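Side-chain contacts in glucosamine kinase (Streptacidiphilus jiangxiensis, PDB 6HWJ), which catalyses the magnesium- and ATP-dependent phosphorylation of D-glucosamine to D-glucosamine 6-phosphate and, less readily, also acts on glucose: residues A55-V60 / L172-Q177; V261-G266 / Y412-L417; K273-R278 / L426-L431. One frame throughout, in Å; residues are numbered along the deposited sequence. Where two conformers were deposited one is given.

Interaction 1: residues A55-V60 / L172-Q177; sequences AARWTV and LAEGAQ
R57 and E174 reach for each other from opposite directions, and their flat ends meet in an end-on, two-pronged salt bridge. Both terminal nitrogens of the guanidinium take part, one to each carboxylate oxygen. NH1 of R57 lies 2.8 Å from OE2 of E174, while NH2 of R57 lies 3.0 Å from OE1 of E174. The two planes are only 18° apart, yet the two arms are not equivalent. The NH2 arm is the straighter, with an N-H...O angle of 164°; it keeps close to the guanidinium plane and comes to OE1 on its syn side, tilted from the carboxylate plane. The NH1 arm is more bent and meets OE2 from above the carboxylate plane. The bridge joins the start of strand 57-65, in one antiparallel sheet, to the loop between strands 166-172 and 179-186 of another. The glutamate starts with CG wedged between the backbone N and the carbonyl carbon (chi1 64°), and from there its extended chain carries the carboxylate across. Further bonds pin both partners, since NH1 of R57 also donates to the carbonyl of P139, and OE2 of E174 also accepts from the backbone N of G142. Each charged end is therefore tied to the segment just after strand 137-138, which pairs with strand 57-65. L172 supplies an apolar neighbour, its CD2 standing 3.7 Å from NH2 of R57 and approaching the guanidinium obliquely. L172 itself packs on V179 and L181 of the adjoining strand.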
ATOM      1  N   ALA A  55      14.716  -4.557 -22.847  1.00 42.55           N
ATOM      2  CA  ALA A  55      13.364  -3.998 -22.886  1.00 41.58           C
ATOM      3  C   ALA A  55      12.842  -3.574 -21.518  1.00 36.27           C
ATOM      4  O   ALA A  55      11.713  -3.068 -21.429  1.00 37.32           O
ATOM      5  CB  ALA A  55      12.356  -4.978 -23.517  1.00 44.82           C
ATOM      6  N   ALA A  56      13.612  -3.749 -20.444  1.00 36.71           N
ATOM      7  CA  ALA A  56      13.189  -3.244 -19.146  1.00 36.64           C
ATOM      8  C   ALA A  56      13.163  -1.716 -19.153  1.00 32.41           C
ATOM      9  O   ALA A  56      14.056  -1.069 -19.702  1.00 35.42           O
ATOM     10  CB  ALA A  56      14.118  -3.738 -18.047  1.00 41.17           C
ATOM     11  N   ARG A  57      12.126  -1.145 -18.552  1.00 32.73           N
ATOM     12  CA  ARG A  57      11.922   0.298 -18.521  1.00 33.77           C
ATOM     13  C   ARG A  57      12.169   0.830 -17.123  1.00 31.77           C
ATOM     14  O   ARG A  57      11.887   0.158 -16.127  1.00 32.54           O
ATOM     15  CB  ARG A  57      10.510   0.689 -18.953  1.00 35.38           C
ATOM     16  CG  ARG A  57      10.224   0.490 -20.411  1.00 41.12           C
ATOM     17  CD  ARG A  57       9.104   1.433 -20.870  1.00 47.74           C
ATOM     18  NE  ARG A  57       7.886   1.293 -20.073  1.00 48.92           N
ATOM     19  CZ  ARG A  57       6.815   2.071 -20.204  1.00 48.51           C
ATOM     20  NH1 ARG A  57       5.755   1.875 -19.433  1.00 48.65           N
ATOM     21  NH2 ARG A  57       6.806   3.049 -21.096  1.00 45.59           N
ATOM     22  N   TRP A  58      12.667   2.069 -17.057  1.00 32.31           N
ATOM     23  CA  TRP A  58      13.124   2.650 -15.810  1.00 28.66           C
ATOM     24  C   TRP A  58      12.778   4.133 -15.737  1.00 27.17           C
ATOM     25  O   TRP A  58      12.874   4.846 -16.734  1.00 28.07           O
ATOM     26  CB  TRP A  58      14.661   2.518 -15.667  1.00 32.07           C
ATOM     27  CG  TRP A  58      15.195   1.136 -15.904  1.00 34.42           C
ATOM     28  CD1 TRP A  58      15.420   0.532 -17.120  1.00 33.48           C
ATOM     29  CD2 TRP A  58      15.594   0.198 -14.908  1.00 31.98           C
ATOM     30  NE1 TRP A  58      15.939  -0.723 -16.927  1.00 32.27           N
ATOM     31  CE2 TRP A  58      16.046  -0.956 -15.579  1.00 32.65           C
ATOM     32  CE3 TRP A  58      15.595   0.213 -13.507  1.00 34.18           C
ATOM     33  CZ2 TRP A  58      16.495  -2.092 -14.897  1.00 35.05           C
ATOM     34  CZ3 TRP A  58      16.060  -0.915 -12.835  1.00 35.22           C
ATOM     35  CH2 TRP A  58      16.496  -2.044 -13.526  1.00 36.23           C
ATOM     36  N   THR A  59      12.412   4.593 -14.550  1.00 27.78           N
ATOM     37  CA  THR A  59      12.350   6.022 -14.251  1.00 27.94           C
ATOM     38  C   THR A  59      13.722   6.433 -13.752  1.00 26.38           C
ATOM     39  O   THR A  59      14.223   5.852 -12.787  1.00 26.96           O
ATOM     40  CB  THR A  59      11.303   6.350 -13.191  1.00 29.96           C
ATOM     41  OG1 THR A  59      10.025   5.892 -13.629  1.00 30.26           O
ATOM     42  CG2 THR A  59      11.242   7.869 -12.916  1.00 30.65           C
ATOM     43  N   VAL A  60      14.314   7.438 -14.390  1.00 26.64           N
ATOM     44  CA  VAL A  60      15.656   7.852 -14.002  1.00 26.26           C
ATOM     45  C   VAL A  60      15.689   9.355 -13.784  1.00 27.01           C
ATOM     46  O   VAL A  60      15.502  10.110 -14.752  1.00 25.29           O
ATOM     47  CB  VAL A  60      16.697   7.446 -15.061  1.00 26.68           C
ATOM     48  CG1 VAL A  60      18.089   7.704 -14.501  1.00 27.14           C
ATOM     49  CG2 VAL A  60      16.530   5.976 -15.459  1.00 27.28           C
ATOM     50  N   LEU A 172       3.274   9.216 -16.607  1.00 27.20           N
ATOM     51  CA  LEU A 172       3.481   9.046 -18.026  1.00 29.80           C
ATOM     52  C   LEU A 172       2.137   8.670 -18.633  1.00 33.51           C
ATOM     53  O   LEU A 172       1.505   7.712 -18.185  1.00 37.62           O
ATOM     54  CB  LEU A 172       4.527   7.964 -18.282  1.00 34.96           C
ATOM     55  CG  LEU A 172       5.038   7.743 -19.712  1.00 36.59           C
ATOM     56  CD1 LEU A 172       5.979   8.836 -20.156  1.00 34.41           C
ATOM     57  CD2 LEU A 172       5.726   6.382 -19.770  1.00 38.76           C
ATOM     58  N   ALA A 173       1.695   9.437 -19.618  1.00 35.01           N
ATOM     59  CA  ALA A 173       0.359   9.271 -20.188  1.00 40.89           C
ATOM     60  C   ALA A 173       0.392   8.097 -21.160  1.00 40.70           C
ATOM     61  O   ALA A 173       0.801   8.241 -22.309  1.00 42.03           O
ATOM     62  CB  ALA A 173      -0.097  10.549 -20.889  1.00 44.21           C
ATOM     63  N   GLU A 174      -0.028   6.935 -20.689  1.00 45.53           N
ATOM     64  CA  GLU A 174      -0.074   5.736 -21.519  1.00 54.71           C
ATOM     65  C   GLU A 174      -0.862   4.667 -20.775  1.00 58.06           C
ATOM     66  O   GLU A 174      -1.048   4.740 -19.558  1.00 57.32           O
ATOM     67  CB  GLU A 174       1.330   5.227 -21.858  1.00 53.45           C
ATOM     68  CG  GLU A 174       2.117   4.774 -20.627  1.00 53.01           C
ATOM     69  CD  GLU A 174       3.331   3.940 -20.986  1.00 53.03           C
ATOM     70  OE1 GLU A 174       4.196   4.438 -21.753  1.00 55.00           O
ATOM     71  OE2 GLU A 174       3.398   2.776 -20.527  1.00 50.42           O
ATOM     72  N   GLY A 175      -1.315   3.667 -21.526  1.00 61.68           N
ATOM     73  CA  GLY A 175      -2.007   2.544 -20.930  1.00 60.93           C
ATOM     74  C   GLY A 175      -3.380   2.921 -20.399  1.00 59.25           C
ATOM     75  O   GLY A 175      -3.901   4.008 -20.629  1.00 55.35           O
ATOM     76  N   ALA A 176      -3.969   1.971 -19.675  1.00 64.03           N
ATOM     77  CA  ALA A 176      -5.258   2.217 -19.040  1.00 68.83           C
ATOM     78  C   ALA A 176      -5.131   3.296 -17.974  1.00 67.35           C
ATOM     79  O   ALA A 176      -5.968   4.201 -17.884  1.00 72.18           O
ATOM     80  CB  ALA A 176      -5.798   0.925 -18.425  1.00 71.52           C
ATOM     81  N   GLN A 177      -4.091   3.205 -17.149  1.00 58.52           N
ATOM     82  CA  GLN A 177      -3.816   4.155 -16.085  1.00 53.55           C
ATOM     83  C   GLN A 177      -2.491   4.869 -16.345  1.00 47.85           C
ATOM     84  O   GLN A 177      -1.516   4.233 -16.752  1.00 43.10           O
ATOM     85  CB  GLN A 177      -3.743   3.448 -14.724  1.00 54.88           C
ATOM     86  CG  GLN A 177      -5.076   3.298 -14.016  1.00 59.34           C
ATOM     87  CD  GLN A 177      -6.060   2.453 -14.800  1.00 64.02           C
ATOM     88  OE1 GLN A 177      -6.728   2.943 -15.712  1.00 65.08           O
ATOM     89  NE2 GLN A 177      -6.158   1.175 -14.442  1.00 65.30           N
TER

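Interaction 2: residues V261-G266 / Y412-L417; sequences VASVPG and YAVRHL
The backbones draw closest at V264 and V414, whose CA atoms are 6.6 Å apart, where the chain leaving helix 243-263 passes beside the last turns of helix 398-416. V414 carries its side of the contact alone, directing its side chain at the opposite segment; both methyls bear on S263, and CG1 also reaches V264. CG1 lies anti to the carbonyl carbon, beside the backbone N (chi1 -63°), and from there touches main chain and side chain alike: it is 3.7 Å from the carbonyl O of S263 and 4.1 Å from CG2 of V264. The other methyl, CG2, turns to the serine side chain and stands 3.8 Å from OG of S263. The two valines cross at about a right angle and meet through one methyl each. V264 also rests on L272 of helix 266-284, which joins the valine pair to a third helix. Although OG of S263 abuts a methyl group, its polar demand is met by residues shortly before it in the chain: it is hydrogen-bonded to the carbonyl O of E259, with a weak second bond to that of A260. Charge also ties the two helices: NH2 of R415, the residue after V414, forms a salt bridge with the carboxylate of E259. Apolar packing and an ionic link therefore join the same two helices. V414 belongs to the segment inferred to determine substrate specificity, on the helix that also bears the glucosamine-binding E409, whose side chain is about 9 Å from that of V264; the arrangement is a helix-end contact of the largely helical part of the kinase, bordering its sugar site.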
ATOM      1  N   VAL A 261      -2.639 -25.757   5.004  1.00 38.09           N
ATOM      2  CA  VAL A 261      -2.894 -27.051   5.631  1.00 40.25           C
ATOM      3  C   VAL A 261      -1.710 -27.989   5.449  1.00 40.23           C
ATOM      4  O   VAL A 261      -1.415 -28.807   6.333  1.00 38.44           O
ATOM      5  CB  VAL A 261      -4.188 -27.676   5.065  1.00 39.07           C
ATOM      6  CG1 VAL A 261      -4.292 -29.123   5.455  1.00 44.92           C
ATOM      7  CG2 VAL A 261      -5.405 -26.921   5.551  1.00 40.81           C
ATOM      8  N   ALA A 262      -1.018 -27.894   4.309  1.00 43.29           N
ATOM      9  CA  ALA A 262       0.088 -28.798   4.011  1.00 46.08           C
ATOM     10  C   ALA A 262       1.412 -28.348   4.624  1.00 48.45           C
ATOM     11  O   ALA A 262       2.372 -29.123   4.616  1.00 50.35           O
ATOM     12  CB  ALA A 262       0.261 -28.934   2.493  1.00 44.21           C
ATOM     13  N   SER A 263       1.486 -27.128   5.158  1.00 44.42           N
ATOM     14  CA  SER A 263       2.751 -26.575   5.612  1.00 43.94           C
ATOM     15  C   SER A 263       2.787 -26.184   7.085  1.00 41.96           C
ATOM     16  O   SER A 263       3.883 -26.067   7.639  1.00 44.68           O
ATOM     17  CB  SER A 263       3.118 -25.346   4.774  1.00 44.52           C
ATOM     18  OG  SER A 263       2.078 -24.402   4.798  1.00 49.89           O
ATOM     19  N   VAL A 264       1.645 -25.984   7.732  1.00 40.14           N
ATOM     20  CA  VAL A 264       1.630 -25.522   9.121  1.00 36.72           C
ATOM     21  C   VAL A 264       1.899 -26.715  10.034  1.00 37.69           C
ATOM     22  O   VAL A 264       1.127 -27.680  10.034  1.00 34.53           O
ATOM     23  CB  VAL A 264       0.294 -24.845   9.477  1.00 35.02           C
ATOM     24  CG1 VAL A 264       0.235 -24.544  10.967  1.00 34.78           C
ATOM     25  CG2 VAL A 264       0.113 -23.569   8.665  1.00 35.29           C
ATOM     26  N   PRO A 265       2.949 -26.686  10.846  1.00 41.07           N
ATOM     27  CA  PRO A 265       3.273 -27.848  11.674  1.00 45.46           C
ATOM     28  C   PRO A 265       2.606 -27.789  13.043  1.00 42.51           C
ATOM     29  O   PRO A 265       1.984 -26.803  13.420  1.00 35.08           O
ATOM     30  CB  PRO A 265       4.799 -27.747  11.803  1.00 46.44           C
ATOM     31  CG  PRO A 265       5.034 -26.254  11.848  1.00 44.23           C
ATOM     32  CD  PRO A 265       3.979 -25.632  10.954  1.00 41.61           C
ATOM     33  N   GLY A 266       2.746 -28.892  13.778  1.00 44.58           N
ATOM     34  CA  GLY A 266       2.395 -28.889  15.184  1.00 44.57           C
ATOM     35  C   GLY A 266       0.907 -28.759  15.465  1.00 41.37           C
ATOM     36  O   GLY A 266       0.041 -29.012  14.611  1.00 38.06           O
ATOM     37  N   TYR A 412       2.526 -16.473   5.650  1.00 33.12           N
ATOM     38  CA  TYR A 412       3.612 -15.590   6.065  1.00 33.98           C
ATOM     39  C   TYR A 412       4.496 -16.278   7.107  1.00 32.72           C
ATOM     40  O   TYR A 412       5.726 -16.288   6.993  1.00 31.74           O
ATOM     41  CB  TYR A 412       3.057 -14.287   6.615  1.00 35.72           C
ATOM     42  CG  TYR A 412       4.132 -13.428   7.236  1.00 37.29           C
ATOM     43  CD1 TYR A 412       4.945 -12.624   6.445  1.00 36.94           C
ATOM     44  CD2 TYR A 412       4.355 -13.446   8.606  1.00 35.18           C
ATOM     45  CE1 TYR A 412       5.945 -11.843   7.013  1.00 38.28           C
ATOM     46  CE2 TYR A 412       5.351 -12.684   9.171  1.00 36.70           C
ATOM     47  CZ  TYR A 412       6.143 -11.884   8.368  1.00 37.65           C
ATOM     48  OH  TYR A 412       7.130 -11.124   8.932  1.00 39.56           O
ATOM     49  N   ALA A 413       3.872 -16.898   8.107  1.00 31.46           N
ATOM     50  CA  ALA A 413       4.622 -17.528   9.179  1.00 31.48           C
ATOM     51  C   ALA A 413       5.551 -18.607   8.643  1.00 31.76           C
ATOM     52  O   ALA A 413       6.755 -18.599   8.927  1.00 33.12           O
ATOM     53  CB  ALA A 413       3.654 -18.111  10.220  1.00 32.13           C
ATOM     54  N   VAL A 414       5.010 -19.558   7.875  1.00 32.23           N
ATOM     55  CA  VAL A 414       5.817 -20.699   7.465  1.00 36.17           C
ATOM     56  C   VAL A 414       6.919 -20.256   6.504  1.00 37.12           C
ATOM     57  O   VAL A 414       7.973 -20.883   6.439  1.00 39.43           O
ATOM     58  CB  VAL A 414       4.947 -21.808   6.844  1.00 41.61           C
ATOM     59  CG1 VAL A 414       3.953 -22.340   7.884  1.00 41.55           C
ATOM     60  CG2 VAL A 414       4.216 -21.306   5.591  1.00 39.75           C
ATOM     61  N   ARG A 415       6.719 -19.153   5.792  1.00 35.83           N
ATOM     62  CA  ARG A 415       7.711 -18.691   4.836  1.00 37.97           C
ATOM     63  C   ARG A 415       8.756 -17.760   5.449  1.00 37.28           C
ATOM     64  O   ARG A 415       9.887 -17.697   4.940  1.00 37.81           O
ATOM     65  CB  ARG A 415       7.033 -17.951   3.677  1.00 38.68           C
ATOM     66  CG  ARG A 415       6.128 -18.811   2.828  1.00 45.40           C
ATOM     67  CD  ARG A 415       5.263 -17.941   1.935  1.00 51.75           C
ATOM     68  NE  ARG A 415       4.346 -18.731   1.110  1.00 59.93           N
ATOM     69  CZ  ARG A 415       3.383 -18.204   0.358  1.00 66.71           C
ATOM     70  NH1 ARG A 415       3.204 -16.889   0.328  1.00 67.96           N
ATOM     71  NH2 ARG A 415       2.599 -18.991  -0.356  1.00 69.78           N
ATOM     72  N   HIS A 416       8.421 -17.047   6.509  1.00 32.92           N
ATOM     73  CA  HIS A 416       9.264 -15.956   6.998  1.00 37.38           C
ATOM     74  C   HIS A 416       9.459 -15.937   8.501  1.00 38.97           C
ATOM     75  O   HIS A 416      10.482 -15.402   8.951  1.00 39.20           O
ATOM     76  CB  HIS A 416       8.662 -14.595   6.580  1.00 39.44           C
ATOM     77  CG  HIS A 416       8.424 -14.470   5.105  1.00 40.89           C
ATOM     78  ND1 HIS A 416       7.160 -14.519   4.550  1.00 40.87           N
ATOM     79  CD2 HIS A 416       9.287 -14.302   4.072  1.00 42.30           C
ATOM     80  CE1 HIS A 416       7.253 -14.387   3.237  1.00 40.28           C
ATOM     81  NE2 HIS A 416       8.531 -14.262   2.919  1.00 44.03           N
ATOM     82  N   LEU A 417       8.544 -16.470   9.299  1.00 37.18           N
ATOM     83  CA  LEU A 417       8.576 -16.301  10.742  1.00 33.98           C
ATOM     84  C   LEU A 417       7.755 -17.404  11.399  1.00 30.36           C
ATOM     85  O   LEU A 417       6.589 -17.189  11.725  1.00 31.24           O
ATOM     86  CB  LEU A 417       8.046 -14.926  11.123  1.00 28.32           C
ATOM     87  CG  LEU A 417       8.345 -14.440  12.549  1.00 27.00           C
ATOM     88  CD1 LEU A 417       9.843 -14.208  12.759  1.00 30.38           C
ATOM     89  CD2 LEU A 417       7.541 -13.188  12.845  1.00 30.16           C
TER

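Interaction 3: residues K273-R278 / L426-L431; sequences KAWAPR and LSLTDL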
ATOM      1  N   LYS A 273      -6.054 -28.042  10.128  1.00 39.66           N
ATOM      2  CA  LYS A 273      -6.527 -29.172   9.323  1.00 44.99           C
ATOM      3  C   LYS A 273      -7.950 -29.546   9.703  1.00 45.69           C
ATOM      4  O   LYS A 273      -8.746 -29.920   8.836  1.00 46.15           O
ATOM      5  CB  LYS A 273      -5.587 -30.367   9.488  1.00 52.59           C
ATOM      6  CG  LYS A 273      -5.923 -31.553   8.596  1.00 67.74           C
ATOM      7  CD  LYS A 273      -4.919 -32.686   8.776  1.00 81.68           C
ATOM      8  CE  LYS A 273      -3.713 -32.539   7.856  1.00 90.34           C
ATOM      9  NZ  LYS A 273      -4.031 -32.904   6.446  1.00 95.92           N
ATOM     10  N   ALA A 274      -8.304 -29.412  10.986  1.00 43.27           N
ATOM     11  CA  ALA A 274      -9.671 -29.684  11.412  1.00 46.32           C
ATOM     12  C   ALA A 274     -10.628 -28.563  11.015  1.00 46.06           C
ATOM     13  O   ALA A 274     -11.818 -28.819  10.805  1.00 44.82           O
ATOM     14  CB  ALA A 274      -9.711 -29.897  12.926  1.00 45.86           C
ATOM     15  N   TRP A 275     -10.134 -27.331  10.895  1.00 43.33           N
ATOM     16  CA  TRP A 275     -10.984 -26.209  10.520  1.00 42.29           C
ATOM     17  C   TRP A 275     -11.169 -26.084   9.015  1.00 41.44           C
ATOM     18  O   TRP A 275     -12.122 -25.437   8.575  1.00 40.43           O
ATOM     19  CB  TRP A 275     -10.387 -24.889  11.048  1.00 38.29           C
ATOM     20  CG  TRP A 275     -10.399 -24.750  12.533  1.00 35.56           C
ATOM     21  CD1 TRP A 275     -11.257 -25.348  13.407  1.00 38.48           C
ATOM     22  CD2 TRP A 275      -9.507 -23.950  13.328  1.00 34.81           C
ATOM     23  NE1 TRP A 275     -10.961 -24.965  14.700  1.00 39.86           N
ATOM     24  CE2 TRP A 275      -9.886 -24.113  14.675  1.00 37.80           C
ATOM     25  CE3 TRP A 275      -8.421 -23.123  13.029  1.00 36.51           C
ATOM     26  CZ2 TRP A 275      -9.221 -23.481  15.719  1.00 37.64           C
ATOM     27  CZ3 TRP A 275      -7.764 -22.489  14.067  1.00 38.52           C
ATOM     28  CH2 TRP A 275      -8.168 -22.672  15.397  1.00 37.97           C
ATOM     29  N   ALA A 276     -10.264 -26.651   8.221  1.00 41.37           N
ATOM     30  CA  ALA A 276     -10.294 -26.424   6.780  1.00 43.55           C
ATOM     31  C   ALA A 276     -11.635 -26.763   6.139  1.00 40.77           C
ATOM     32  O   ALA A 276     -12.084 -25.989   5.276  1.00 38.34           O
ATOM     33  CB  ALA A 276      -9.168 -27.231   6.111  1.00 44.74           C
ATOM     34  N   PRO A 277     -12.311 -27.857   6.496  1.00 40.67           N
ATOM     35  CA  PRO A 277     -13.627 -28.120   5.884  1.00 43.19           C
ATOM     36  C   PRO A 277     -14.619 -26.992   6.080  1.00 41.92           C
ATOM     37  O   PRO A 277     -15.329 -26.633   5.131  1.00 43.20           O
ATOM     38  CB  PRO A 277     -14.094 -29.413   6.583  1.00 45.88           C
ATOM     39  CG  PRO A 277     -12.836 -30.075   7.033  1.00 46.30           C
ATOM     40  CD  PRO A 277     -11.894 -28.938   7.407  1.00 40.79           C
ATOM     41  N   ARG A 278     -14.685 -26.409   7.280  1.00 41.58           N
ATOM     42  CA  ARG A 278     -15.607 -25.299   7.512  1.00 43.38           C
ATOM     43  C   ARG A 278     -15.172 -24.049   6.750  1.00 43.14           C
ATOM     44  O   ARG A 278     -16.011 -23.314   6.218  1.00 42.26           O
ATOM     45  CB  ARG A 278     -15.699 -24.989   9.011  1.00 44.73           C
ATOM     46  N   LEU A 426      -5.053 -18.155  17.189  1.00 31.02           N
ATOM     47  CA  LEU A 426      -5.888 -17.557  18.226  1.00 30.61           C
ATOM     48  C   LEU A 426      -6.999 -16.716  17.607  1.00 28.87           C
ATOM     49  O   LEU A 426      -8.119 -16.706  18.111  1.00 30.77           O
ATOM     50  CB  LEU A 426      -5.029 -16.728  19.176  1.00 30.97           C
ATOM     51  CG  LEU A 426      -3.985 -17.556  19.945  1.00 35.54           C
ATOM     52  CD1 LEU A 426      -3.084 -16.668  20.798  1.00 35.60           C
ATOM     53  CD2 LEU A 426      -4.645 -18.635  20.811  1.00 35.15           C
ATOM     54  N   SER A 427      -6.714 -16.023  16.500  1.00 26.21           N
ATOM     55  CA  SER A 427      -7.750 -15.251  15.820  0.59 28.87           C
ATOM     56  C   SER A 427      -8.897 -16.151  15.376  1.00 29.46           C
ATOM     57  O   SER A 427     -10.069 -15.878  15.665  1.00 28.53           O
ATOM     58  CB  SER A 427      -7.158 -14.528  14.607  0.59 29.66           C
ATOM     59  OG  SER A 427      -6.066 -13.734  14.970  0.59 29.98           O
ATOM     60  N   LEU A 428      -8.574 -17.250  14.671  1.00 29.37           N
ATOM     61  CA  LEU A 428      -9.608 -18.150  14.174  1.00 30.99           C
ATOM     62  C   LEU A 428     -10.309 -18.876  15.307  1.00 33.74           C
ATOM     63  O   LEU A 428     -11.495 -19.201  15.189  1.00 35.43           O
ATOM     64  CB  LEU A 428      -9.030 -19.174  13.199  1.00 31.09           C
ATOM     65  CG  LEU A 428      -8.659 -18.637  11.820  1.00 31.81           C
ATOM     66  CD1 LEU A 428      -7.838 -19.663  11.055  1.00 34.50           C
ATOM     67  CD2 LEU A 428      -9.905 -18.260  11.030  1.00 31.63           C
ATOM     68  N   THR A 429      -9.593 -19.158  16.396  1.00 34.48           N
ATOM     69  CA  THR A 429     -10.221 -19.755  17.567  1.00 37.34           C
ATOM     70  C   THR A 429     -11.383 -18.901  18.056  1.00 37.46           C
ATOM     71  O   THR A 429     -12.440 -19.434  18.398  1.00 37.11           O
ATOM     72  CB  THR A 429      -9.191 -19.961  18.683  1.00 37.43           C
ATOM     73  OG1 THR A 429      -8.225 -20.941  18.273  1.00 35.40           O
ATOM     74  CG2 THR A 429      -9.884 -20.445  19.962  1.00 39.86           C
ATOM     75  N   ASP A 430     -11.218 -17.578  18.069  1.00 37.82           N
ATOM     76  CA  ASP A 430     -12.296 -16.688  18.485  1.00 40.71           C
ATOM     77  C   ASP A 430     -13.289 -16.389  17.362  1.00 43.74           C
ATOM     78  O   ASP A 430     -14.446 -16.082  17.655  1.00 45.15           O
ATOM     79  CB  ASP A 430     -11.714 -15.367  19.028  1.00 38.84           C
ATOM     80  CG  ASP A 430     -11.112 -15.517  20.418  1.00 43.56           C
ATOM     81  OD1 ASP A 430     -11.265 -16.599  21.040  1.00 45.03           O
ATOM     82  OD2 ASP A 430     -10.495 -14.544  20.914  1.00 45.59           O
ATOM     83  N   LEU A 431     -12.880 -16.497  16.094  1.00 44.49           N
ATOM     84  CA  LEU A 431     -13.780 -16.191  14.981  1.00 41.74           C
ATOM     85  C   LEU A 431     -14.762 -17.325  14.705  1.00 43.91           C
ATOM     86  O   LEU A 431     -15.954 -17.090  14.464  1.00 43.36           O
ATOM     87  CB  LEU A 431     -12.977 -15.915  13.712  1.00 41.77           C
ATOM     88  CG  LEU A 431     -12.257 -14.581  13.566  1.00 41.66           C
ATOM     89  CD1 LEU A 431     -11.288 -14.661  12.400  1.00 41.61           C
ATOM     90  CD2 LEU A 431     -13.252 -13.459  13.378  1.00 44.37           C
TER
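With CG of W275 anti to the carbonyl carbon (chi1 -68°) and chi2 at -26°, the indole is thrown outward from helix 266-284, its six-membered ring leading, toward helix 422-431. L428 has the same first-torsion arrangement, chi1 -73°, and its CB and CD1 come against the six-membered ring. The closest apolar approach is from CZ3 of W275 to CB of L428, at 3.7 Å; CD1 of the leucine adds a second touch, 4.0 Å from CE3 of W275. The leucine comes in obliquely to the ring. T429 meets the indole differently, its hydroxyl near the ring plane and at the edge, with OG1 3.4 Å from CH2 of W275. That hydroxyl is hydrogen-bonded to the carbonyl O of D425, one turn earlier in its own helix, so its polar need is met there. The backbones stay well apart, the nearest CA atoms, those of W275 and L428, being 9.0 Å from each other, and the large indole bridges the distance. Both W275 and L428 also pack on Y410 of helix 398-416, making this a three-helix junction of the helical part of the kinase, near the glucosamine-binding E409, whose side chain is about 8 Å from that of L428.

Interaction 1 stands apart, its centre 37 Å from that of interaction 2 and 44 Å from that of interaction 3, across the centre of the chain from the latter. It is buried and ionic, tying a strand of one beta sheet to a loop of another, away from the annotated sites. Interactions 2 and 3 are partly buried, chiefly apolar contacts among helices, and they share a neighbourhood: helices 243-263 and 266-284 are consecutive, as are 398-416 and 422-431, so two successive helices meet two later ones. The two even touch, CG2 of V261 lying 3.8 Å from CB of A276. They differ in reach, small methyls sufficing where backbones run close and an indole spanning the wider gap.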